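Local atomic coordinates of glutathione S-transferase (Xanthomonas axonopodis pv. citri, PDB entry 6NV6), a protein that probably catalyses the conjugation of glutathione to electrophilic substrates, as a theta class glutathione S-transferase that binds glutathione. Residues R73-A76 with A77-P81; P85-P88 with A89-A92. All coordinates share one frame; numbering follows the deposited sequence.

Interaction 1. Residues R73-A76 with A77-P81; sequences RYLA and AQYAP
Gln-78 donates its backbone N-H to the carbonyl of Tyr-74, N to O 2.7 Å. One residue earlier, Ala-77 N reaches Arg-73 O at 3.0 Å, while one residue later Tyr-79 N meets Leu-75 O at 2.8 Å, with an N-H...O angle of 134°. These are the i to i+4 bonds of a helix close to its end, and Ala-80 is the first residue to leave helical backbone angles.

Along one side of this last turn Gln-78 and Tyr-74 lie side by side and point the same way. Both have CG anti to the backbone N (chi1 169° for Tyr-74 and -170° for Gln-78), which sends both side chains the same way and brings Gln-78 CB over a face of the Tyr-74 ring, 4.1 Å from its centroid, a CH-pi contact. The phenol oxygen of Tyr-74 is hydrogen-bonded to Asp-60, which ties the ring to the sheet, and the side chain also packs on Leu-63 and Leu-65 of strand 63-65. Gln-78 CG also lies above one face of the Tyr-79 ring, toward its rim. Leu-75 meets that same ring obliquely, its CD2 methyl 3.5 Å from Tyr-79 CD2, and both side chains continue inward onto Ile-4 of strand 4-7 and onto helix 13-25.

Such i to i+4 pairing of side chains belongs here to the last turn of helix 68-79, a helix of the thioredoxin-like N-terminal domain of glutathione transferases.

Interaction 2. Residues P85-P88 with A89-A92; sequences PQAP and AERA
The guanidinium group of Arg-91 folds back against the turn that precedes its own helix, with Pro-85 O at its edge and Ala-87 O, Pro-88 N and Pro-88 CA over one face. Pro-85 O lies close to the guanidinium plane, 2.7 Å from NE, and the bond is nearly straight at both ends. Gln-86 O is also near that plane, 2.8 Å from NH2, although the poor angle makes this bond weak. On the face, Pro-88 CA stands 3.9 Å above the plane, displaced toward the rim. The strong NE bond fixes the edge turned to the loop, and the weak NH2 bond to Gln-86 O adds to it.

This is the amino-terminal start of helix 88-118, with Ala-87 at the N-cap and Pro-88 as first helical residue, a position where a proline costs no helical hydrogen bond. The first turn is closed by Arg-91 N to Ala-87 O, 3.1 Å and almost linear, followed by Ala-92 N to Pro-88 O.

Arg-91 can double back because CG is anti to the backbone N (chi1 -153°) and the chain, straight at first, bends at chi3 (-52°) to bring NE round to the loop. Its aliphatic part crosses the Pro-85 ring at a slant, where Pro-85 CD comes within 4.1 Å of Arg-91 CG, while Pro-85 CB packs on the Arg-91 backbone. Pro-85 also touches Ala-159.

Glu-90 reaches the cap differently, through a water: the extended side chain ends with OE1 2.5 Å from this water, which donates to it and accepts from Ala-87 N at 2.7 Å.

In the fold
Interactions 1 and 2 show how one helix is finished and the next begun. In chain order, 73-81 ends helix 68-79 of the thioredoxin-like N-terminal domain, and 85-92 opens helix 88-118, the long first helix of the all-helical C-terminal domain. Their centres are about 14 Å apart, on the same side of the chain's centre, and the two do not touch. The first is partly buried against strand 4-7 and helix 13-25, the second lies at the surface. A short connection thus joins the two domains, and Tyr-84, just ahead of 85-88, touches both Ala-77 and Arg-91, linking the helix end to the helix start.

Interaction 1. Residues R73-A76 with A77-P81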
loop_
_atom_site.group_PDB
_atom_site.type_symbol
_atom_site.label_atom_id
_atom_site.label_comp_id
_atom_site.label_asym_id
_atom_site.label_seq_id
_atom_site.Cartn_x
_atom_site.Cartn_y
_atom_site.Cartn_z
ATOM N N ARG A 73 -1.181 -5.392 10.232
ATOM C CA ARG A 73 -0.432 -5.771 11.422
ATOM C C ARG A 73 -1.008 -7.030 12.040
ATOM O O ARG A 73 -0.266 -7.915 12.481
ATOM C CB ARG A 73 -0.411 -4.619 12.428
ATOM C CG ARG A 73 0.601 -3.537 12.065
ATOM C CD ARG A 73 0.795 -2.550 13.211
ATOM N NE ARG A 73 -0.394 -1.715 13.362
ATOM C CZ ARG A 73 -0.551 -0.535 12.765
ATOM N NH1 ARG A 73 0.411 -0.044 11.992
ATOM N NH2 ARG A 73 -1.671 0.160 12.941
ATOM N N TYR A 74 -2.334 -7.144 12.036
ATOM C CA TYR A 74 -2.965 -8.346 12.552
ATOM C C TYR A 74 -2.584 -9.570 11.719
ATOM O O TYR A 74 -2.045 -10.553 12.245
ATOM C CB TYR A 74 -4.477 -8.170 12.588
ATOM C CG TYR A 74 -5.151 -9.480 12.855
ATOM C CD1 TYR A 74 -4.986 -10.117 14.077
ATOM C CD2 TYR A 74 -5.902 -10.112 11.874
ATOM C CE1 TYR A 74 -5.581 -11.333 14.327
ATOM C CE2 TYR A 74 -6.503 -11.322 12.110
ATOM C CZ TYR A 74 -6.342 -11.929 13.336
ATOM O OH TYR A 74 -6.937 -13.140 13.581
ATOM N N LEU A 75 -2.854 -9.522 10.406
ATOM C CA LEU A 75 -2.621 -10.684 9.555
ATOM C C LEU A 75 -1.180 -11.170 9.642
ATOM O O LEU A 75 -0.927 -12.381 9.645
ATOM C CB LEU A 75 -2.996 -10.362 8.108
ATOM C CG LEU A 75 -4.496 -10.542 7.851
ATOM C CD1 LEU A 75 -4.915 -9.930 6.518
ATOM C CD2 LEU A 75 -4.886 -12.014 7.935
ATOM N N ALA A 76 -0.215 -10.252 9.735
ATOM C CA ALA A 76 1.172 -10.708 9.789
ATOM C C ALA A 76 1.505 -11.298 11.156
ATOM O O ALA A 76 2.061 -12.398 11.247
ATOM C CB ALA A 76 2.132 -9.571 9.424
ATOM N N ALA A 77 1.160 -10.593 12.235
ATOM C CA ALA A 77 1.405 -11.142 13.564
ATOM C C ALA A 77 0.693 -12.482 13.758
ATOM O O ALA A 77 1.262 -13.417 14.335
ATOM C CB ALA A 77 0.967 -10.142 14.633
ATOM N N GLN A 78 -0.547 -12.602 13.276
ATOM C CA GLN A 78 -1.316 -13.826 13.491
ATOM C C GLN A 78 -0.926 -14.941 12.526
ATOM O O GLN A 78 -0.988 -16.118 12.895
ATOM C CB GLN A 78 -2.816 -13.540 13.364
ATOM C CG GLN A 78 -3.736 -14.675 13.798
ATOM C CD GLN A 78 -3.605 -15.016 15.276
ATOM O OE1 GLN A 78 -3.571 -14.136 16.134
ATOM N NE2 GLN A 78 -3.524 -16.303 15.577
ATOM N N TYR A 79 -0.527 -14.609 11.298
ATOM C CA TYR A 79 -0.386 -15.625 10.264
ATOM C C TYR A 79 0.944 -15.629 9.539
ATOM O O TYR A 79 1.275 -16.654 8.932
ATOM C CB TYR A 79 -1.504 -15.496 9.214
ATOM C CG TYR A 79 -2.872 -15.741 9.783
ATOM C CD1 TYR A 79 -3.256 -17.006 10.191
ATOM C CD2 TYR A 79 -3.774 -14.704 9.939
ATOM C CE1 TYR A 79 -4.509 -17.235 10.730
ATOM C CE2 TYR A 79 -5.027 -14.917 10.479
ATOM C CZ TYR A 79 -5.393 -16.188 10.876
ATOM O OH TYR A 79 -6.643 -16.402 11.414
ATOM N N ALA A 80 1.704 -14.543 9.544
ATOM C CA ALA A 80 2.956 -14.473 8.796
ATOM C C ALA A 80 4.017 -13.842 9.681
ATOM O O ALA A 80 4.363 -12.665 9.517
ATOM C CB ALA A 80 2.773 -13.689 7.498
ATOM N N PRO A 81 4.559 -14.596 10.640
ATOM C CA PRO A 81 5.516 -13.996 11.582
ATOM C C PRO A 81 6.818 -13.594 10.925
ATOM O O PRO A 81 7.594 -12.844 11.533
ATOM C CB PRO A 81 5.738 -15.105 12.621
ATOM C CG PRO A 81 4.732 -16.218 12.253
ATOM C CD PRO A 81 4.474 -16.058 10.800
#

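Interaction 2. Residues P85-P88 with A89-A92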
loop_
_atom_site.group_PDB
_atom_site.type_symbol
_atom_site.label_atom_id
_atom_site.label_comp_id
_atom_site.label_asym_id
_atom_site.label_seq_id
_atom_site.Cartn_x
_atom_site.Cartn_y
_atom_site.Cartn_z
ATOM N N PRO A 85 8.361 -8.168 12.640
ATOM C CA PRO A 85 9.579 -8.191 13.465
ATOM C C PRO A 85 9.245 -8.219 14.950
ATOM O O PRO A 85 8.433 -7.428 15.440
ATOM C CB PRO A 85 10.306 -6.900 13.068
ATOM C CG PRO A 85 9.746 -6.517 11.752
ATOM C CD PRO A 85 8.320 -6.998 11.749
ATOM N N GLN A 86 9.876 -9.151 15.675
ATOM C CA GLN A 86 9.510 -9.360 17.071
ATOM C C GLN A 86 10.157 -8.342 18.008
ATOM O O GLN A 86 9.553 -7.980 19.021
ATOM C CB GLN A 86 9.848 -10.792 17.484
ATOM C CG GLN A 86 8.745 -11.808 17.121
ATOM C CD GLN A 86 7.543 -11.808 18.087
ATOM O OE1 GLN A 86 7.321 -10.855 18.849
ATOM N NE2 GLN A 86 6.765 -12.886 18.046
ATOM N N ALA A 87 11.349 -7.856 17.694
ATOM C CA ALA A 87 11.948 -6.831 18.544
ATOM C C ALA A 87 11.281 -5.479 18.301
ATOM O O ALA A 87 11.221 -5.021 17.152
ATOM C CB ALA A 87 13.446 -6.708 18.293
ATOM N N PRO A 88 10.798 -4.804 19.351
ATOM C CA PRO A 88 10.093 -3.529 19.137
ATOM C C PRO A 88 10.904 -2.522 18.349
ATOM O O PRO A 88 10.354 -1.805 17.506
ATOM C CB PRO A 88 9.813 -3.048 20.567
ATOM C CG PRO A 88 9.717 -4.319 21.368
ATOM C CD PRO A 88 10.728 -5.257 20.753
ATOM N N ALA A 89 12.216 -2.476 18.580
ATOM C CA ALA A 89 13.056 -1.470 17.936
ATOM C C ALA A 89 13.147 -1.678 16.430
ATOM O O ALA A 89 13.293 -0.702 15.686
ATOM C CB ALA A 89 14.453 -1.477 18.562
ATOM N N GLU A 90 13.082 -2.929 15.960
ATOM C CA GLU A 90 13.148 -3.156 14.520
ATOM C C GLU A 90 11.781 -3.007 13.867
ATOM O O GLU A 90 11.682 -2.495 12.749
ATOM C CB GLU A 90 13.747 -4.529 14.219
ATOM C CG GLU A 90 15.243 -4.596 14.483
ATOM C CD GLU A 90 15.748 -6.011 14.731
ATOM O OE1 GLU A 90 14.999 -6.978 14.453
ATOM O OE2 GLU A 90 16.898 -6.150 15.213
ATOM N N ARG A 91 10.725 -3.452 14.547
ATOM C CA ARG A 91 9.370 -3.213 14.057
ATOM C C ARG A 91 9.108 -1.724 13.849
ATOM O O ARG A 91 8.443 -1.326 12.879
ATOM C CB ARG A 91 8.365 -3.796 15.046
ATOM C CG ARG A 91 7.050 -4.202 14.450
ATOM C CD ARG A 91 6.104 -4.589 15.560
ATOM N NE ARG A 91 6.716 -5.568 16.444
ATOM C CZ ARG A 91 6.685 -5.501 17.767
ATOM N NH1 ARG A 91 6.067 -4.502 18.369
ATOM N NH2 ARG A 91 7.274 -6.439 18.488
ATOM N N ALA A 92 9.625 -0.889 14.756
ATOM C CA ALA A 92 9.354 0.540 14.701
ATOM C C ALA A 92 9.880 1.158 13.417
ATOM O O ALA A 92 9.367 2.192 12.973
ATOM C CB ALA A 92 9.964 1.234 15.923
HETATM O O HOH W 1 13.116 -8.171 15.620
#